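Local coordinates for peptidoglycan synthetase penicillin-binding protein 3 (Bifidobacterium adolescentis, PDB 4YE5), which probably binds penicillin through its transpeptidase domain and, as in related class B penicillin-binding proteins, is thought to cross-link peptidoglycan, at residues Val492-Gln498 with Leu523-Gln527; Trp242-Met246 with Ala257-Ser261. Numbering follows the deposited sequence.

Contact 1: residues Val492-Gln498 with Leu523-Gln527; sequences VAGANGQ and LKDPQ
Val492 to Gln498 leave the end of strand 484-492 as a loop that lies across the end of strand 517-524, with Val492 CA 8.3 Å from Lys524 CA and Gln498 CA 8.4 Å from Asp525 CA. Val492 is extended (phi/psi -130/-177, chi1 m), and its CG2 lies 3.8 Å from Lys524 CE. At Ala493 (-59/123) the carbonyl O accepts the hydrogen bond across the contact, 2.7 Å from Lys524 NZ; the lysine reaches it with all four chi angles t. Gly494 (-62/137) leads to extended Ala495, whose CB is 3.8 Å from Lys524 NZ, so the methyl packs by the ammonium end. This connection links edge strand 484-492 to its neighbour 501-510 in the five-stranded antiparallel sheet of a penicillin-binding transpeptidase domain, and its tip is a type I' turn, Ala495 to Gln498, with Asn496 at 53/46, Gly497 at 79/-8 and a hydrogen bond from Gln498 N to Ala495 O of 3.2 Å. Asn496 (chi1 m) meets water 1, which lies 3.0 Å from Asn496 OD1 and 2.5 Å from Asp525 OD2. Asp525, itself at positive phi (49/52), also hydrogen-bonds through OD2 to Ser501 OG and through OD1 to Ile502 N. Gln498 (m, m) sets CG 3.8 Å from Asp525 OD2; water 2 lies 2.7 Å from Gln498 OE1 and 2.8 Å from Gln527 NE2, which also donates to Asp525 O at 3.1 Å.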
loop_
_atom_site.group_PDB
_atom_site.type_symbol
_atom_site.label_atom_id
_atom_site.label_comp_id
_atom_site.label_asym_id
_atom_site.label_seq_id
_atom_site.Cartn_x
_atom_site.Cartn_y
_atom_site.Cartn_z
ATOM N N VAL A 492 17.625 3.544 -17.070
ATOM C CA VAL A 492 16.920 2.347 -16.642
ATOM C C VAL A 492 16.861 1.399 -17.840
ATOM O O VAL A 492 17.439 1.684 -18.899
ATOM C CB VAL A 492 15.495 2.659 -16.093
ATOM C CG1 VAL A 492 15.584 3.513 -14.805
ATOM C CG2 VAL A 492 14.621 3.377 -17.153
ATOM N N ALA A 493 16.190 0.264 -17.657
ATOM C CA ALA A 493 16.109 -0.783 -18.677
ATOM C C ALA A 493 15.493 -0.229 -19.961
ATOM O O ALA A 493 14.393 0.343 -19.938
ATOM C CB ALA A 493 15.285 -1.958 -18.138
ATOM N N GLY A 494 16.213 -0.352 -21.071
ATOM C CA GLY A 494 15.747 0.171 -22.349
ATOM C C GLY A 494 14.456 -0.477 -22.826
ATOM O O GLY A 494 14.303 -1.692 -22.746
ATOM N N ALA A 495 13.525 0.325 -23.334
ATOM C CA ALA A 495 12.215 -0.179 -23.730
ATOM C C ALA A 495 11.621 0.671 -24.831
ATOM O O ALA A 495 12.029 1.824 -25.027
ATOM C CB ALA A 495 11.252 -0.201 -22.530
ATOM N N ASN A 496 10.670 0.079 -25.547
ATOM C CA ASN A 496 9.889 0.755 -26.582
ATOM C C ASN A 496 10.706 1.475 -27.652
ATOM O O ASN A 496 10.402 2.616 -28.007
ATOM C CB ASN A 496 8.888 1.734 -25.950
ATOM C CG ASN A 496 8.102 1.111 -24.814
ATOM O OD1 ASN A 496 8.085 1.633 -23.692
ATOM N ND2 ASN A 496 7.459 -0.020 -25.088
ATOM N N GLY A 497 11.737 0.817 -28.171
ATOM C CA GLY A 497 12.496 1.383 -29.278
ATOM C C GLY A 497 13.507 2.460 -28.885
ATOM O O GLY A 497 14.304 2.888 -29.716
ATOM N N GLN A 498 13.485 2.889 -27.628
ATOM C CA GLN A 498 14.498 3.819 -27.119
ATOM C C GLN A 498 15.814 3.080 -26.918
ATOM O O GLN A 498 15.882 2.161 -26.112
ATOM C CB GLN A 498 14.084 4.406 -25.762
ATOM C CG GLN A 498 12.788 5.185 -25.765
ATOM C CD GLN A 498 12.853 6.379 -26.687
ATOM O OE1 GLN A 498 13.634 7.306 -26.461
ATOM N NE2 GLN A 498 12.050 6.355 -27.747
ATOM N N LEU A 523 8.950 9.440 -13.669
ATOM C CA LEU A 523 8.385 9.141 -14.991
ATOM C C LEU A 523 9.441 8.478 -15.842
ATOM O O LEU A 523 10.595 8.911 -15.848
ATOM C CB LEU A 523 7.944 10.443 -15.709
ATOM C CG LEU A 523 7.035 11.386 -14.915
ATOM C CD1 LEU A 523 6.824 12.679 -15.727
ATOM C CD2 LEU A 523 5.679 10.731 -14.609
ATOM N N LYS A 524 9.052 7.441 -16.574
ATOM C CA LYS A 524 9.973 6.765 -17.481
ATOM C C LYS A 524 9.812 7.279 -18.900
ATOM O O LYS A 524 8.707 7.302 -19.430
ATOM C CB LYS A 524 9.784 5.245 -17.460
ATOM C CG LYS A 524 10.796 4.510 -18.387
ATOM C CD LYS A 524 10.753 2.979 -18.204
ATOM C CE LYS A 524 11.651 2.301 -19.265
ATOM N NZ LYS A 524 11.944 0.855 -18.940
ATOM N N ASP A 525 10.923 7.705 -19.488
ATOM C CA ASP A 525 10.947 8.217 -20.850
ATOM C C ASP A 525 9.877 9.277 -21.170
ATOM O O ASP A 525 9.145 9.132 -22.157
ATOM C CB ASP A 525 10.834 7.042 -21.830
ATOM C CG ASP A 525 12.094 6.173 -21.844
ATOM O OD1 ASP A 525 13.197 6.712 -21.612
ATOM O OD2 ASP A 525 11.982 4.952 -22.100
ATOM N N PRO A 526 9.775 10.348 -20.350
ATOM C CA PRO A 526 8.816 11.403 -20.719
ATOM C C PRO A 526 9.219 12.126 -22.008
ATOM O O PRO A 526 10.402 12.254 -22.287
ATOM C CB PRO A 526 8.892 12.375 -19.536
ATOM C CG PRO A 526 10.280 12.188 -18.997
ATOM C CD PRO A 526 10.558 10.706 -19.149
ATOM N N GLN A 527 8.240 12.570 -22.787
ATOM C CA GLN A 527 8.474 13.292 -24.031
ATOM C C GLN A 527 7.971 14.722 -23.845
ATOM O O GLN A 527 7.270 14.998 -22.892
ATOM C CB GLN A 527 7.661 12.649 -25.155
ATOM C CG GLN A 527 7.874 11.151 -25.293
ATOM C CD GLN A 527 9.284 10.830 -25.756
ATOM O OE1 GLN A 527 9.719 11.313 -26.797
ATOM N NE2 GLN A 527 10.014 10.034 -24.969
HETATM O O HOH W 1 10.028 3.810 -23.186
HETATM O O HOH W 2 12.784 9.598 -25.213
#

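Contact 2: residues Trp242-Met246 with Ala257-Ser261; sequences WGIAM and ALADS
Segments 242-246 and 257-260, parts of hairpin strands 242-249 and 255-260, run antiparallel (180°), their axes 4.6 Å apart at closest approach. Ala257 (-157/145) offers its O to Met246 CA in a CA-H...O contact of 3.4 Å. Leu258 forms a non-hydrogen-bonded pair with Met246 (CA-CA 4.5 Å); with chi1 t and chi2 p it places CD1 4.0 Å from CB of Met246, a selenomethionine extended t, t, t, and both side chains pack on helix 408-419. Ala259 faces Ala245 in a hydrogen-bonded pair (CA-CA 5.2 Å): Ala245 N to Ala259 O is 2.9 Å, Ala259 N to Ala245 O 2.8 Å. Their small methyls point to the other face, against helix 221-238, consistent with the helix-on-sheet layering of the transpeptidase fold. Asp260 (chi1 p) forms a non-hydrogen-bonded pair with Ile244 (CA-CA 4.2 Å), its OD1 accepting from Asp262 N. Ser261 leaves the strand at -83/-2, yet its N donates a hydrogen bond to Gly243 O (2.9 Å), and chi1 p brings OG 2.9 Å from Gly243 N, whose hydrogen bond it accepts. One backbone bond and one to the side-chain hydroxyl, standing in for a backbone carbonyl, thus carry the pairing on to Ser261.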
loop_
_atom_site.group_PDB
_atom_site.type_symbol
_atom_site.label_atom_id
_atom_site.label_comp_id
_atom_site.label_asym_id
_atom_site.label_seq_id
_atom_site.Cartn_x
_atom_site.Cartn_y
_atom_site.Cartn_z
ATOM N N TRP A 242 5.622 5.047 -18.206
ATOM C CA TRP A 242 4.849 4.893 -16.975
ATOM C C TRP A 242 5.201 6.034 -16.054
ATOM O O TRP A 242 6.194 6.728 -16.285
ATOM C CB TRP A 242 5.063 3.526 -16.263
ATOM C CG TRP A 242 6.514 3.078 -15.972
ATOM C CD1 TRP A 242 7.170 2.030 -16.579
ATOM C CD2 TRP A 242 7.436 3.606 -14.986
ATOM N NE1 TRP A 242 8.436 1.900 -16.050
ATOM C CE2 TRP A 242 8.618 2.835 -15.070
ATOM C CE3 TRP A 242 7.378 4.645 -14.055
ATOM C CZ2 TRP A 242 9.737 3.088 -14.265
ATOM C CZ3 TRP A 242 8.496 4.892 -13.242
ATOM C CH2 TRP A 242 9.663 4.118 -13.370
ATOM N N GLY A 243 4.369 6.249 -15.038
ATOM C CA GLY A 243 4.649 7.270 -14.044
ATOM C C GLY A 243 4.181 6.752 -12.697
ATOM O O GLY A 243 3.205 5.993 -12.630
ATOM N N ILE A 244 4.891 7.124 -11.636
ATOM C CA ILE A 244 4.452 6.787 -10.277
ATOM C C ILE A 244 4.593 8.040 -9.420
ATOM O O ILE A 244 5.392 8.915 -9.729
ATOM C CB ILE A 244 5.270 5.611 -9.673
ATOM C CG1 ILE A 244 6.692 6.026 -9.362
ATOM C CG2 ILE A 244 5.279 4.370 -10.601
ATOM C CD1 ILE A 244 7.674 4.829 -9.184
ATOM N N ALA A 245 3.805 8.143 -8.354
ATOM C CA ALA A 245 3.810 9.340 -7.521
ATOM C C ALA A 245 3.444 8.946 -6.119
ATOM O O ALA A 245 2.678 7.991 -5.910
ATOM C CB ALA A 245 2.786 10.361 -8.028
HETATM N N MSE A 246 3.960 9.697 -5.157
HETATM C CA MSE A 246 3.693 9.423 -3.751
HETATM C C MSE A 246 3.540 10.727 -3.003
HETATM O O MSE A 246 4.260 11.688 -3.287
HETATM C CB MSE A 246 4.868 8.641 -3.148
HETATM C CG MSE A 246 4.704 8.342 -1.692
HETATM SE SE MSE A 246 6.203 7.236 -1.185
HETATM C CE MSE A 246 5.630 6.793 0.571
ATOM N N ALA A 257 -1.050 9.150 -0.406
ATOM C CA ALA A 257 -1.279 8.599 -1.742
ATOM C C ALA A 257 -0.046 7.856 -2.209
ATOM O O ALA A 257 1.081 8.272 -1.932
ATOM C CB ALA A 257 -1.650 9.709 -2.769
ATOM N N LEU A 258 -0.269 6.766 -2.944
ATOM C CA LEU A 258 0.815 5.991 -3.535
ATOM C C LEU A 258 0.264 5.441 -4.828
ATOM O O LEU A 258 -0.552 4.508 -4.816
ATOM C CB LEU A 258 1.238 4.850 -2.603
ATOM C CG LEU A 258 2.403 3.946 -3.034
ATOM C CD1 LEU A 258 3.663 4.808 -3.313
ATOM C CD2 LEU A 258 2.711 2.897 -1.950
ATOM N N ALA A 259 0.692 6.021 -5.940
ATOM C CA ALA A 259 -0.067 5.890 -7.187
ATOM C C ALA A 259 0.812 5.545 -8.371
ATOM O O ALA A 259 2.003 5.880 -8.388
ATOM C CB ALA A 259 -0.809 7.205 -7.466
ATOM N N ASP A 260 0.232 4.859 -9.355
ATOM C CA ASP A 260 0.934 4.610 -10.604
ATOM C C ASP A 260 -0.007 4.902 -11.778
ATOM O O ASP A 260 -1.208 5.107 -11.583
ATOM C CB ASP A 260 1.497 3.185 -10.672
ATOM C CG ASP A 260 0.413 2.111 -10.579
ATOM O OD1 ASP A 260 -0.569 2.152 -11.355
ATOM O OD2 ASP A 260 0.536 1.234 -9.699
ATOM N N SER A 261 0.555 4.971 -12.977
ATOM C CA SER A 261 -0.209 5.313 -14.178
ATOM C C SER A 261 -0.934 4.113 -14.781
ATOM O O SER A 261 -1.614 4.252 -15.795
ATOM C CB SER A 261 0.742 5.875 -15.249
ATOM O OG SER A 261 1.794 4.943 -15.436
#

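How the contacts relate
From the N terminus, contact 2 comes first: strand 242-249 turns back as strand 255-260, and the pairing of 242-246 with 257-261 closes this short hairpin. The chain then runs for more than 200 residues before contact 1 opens at 492-498; strand 501-510 and most of strand 517-524 follow before 523-527, starting on the last residues of that strand, closes it. The two loops are therefore in series, neither nested nor crossed. In space they meet, although their centres are about 16 Å apart, because strands 242-249 and 517-524 are neighbours: Lys524 N lies 3.0 Å from Trp242 O, a probable hydrogen bond, and Leu523 CD2 packs 3.7 Å from Gly243 CA. Together they span one antiparallel sheet, from edge strand 255-260 to edge strand 484-492.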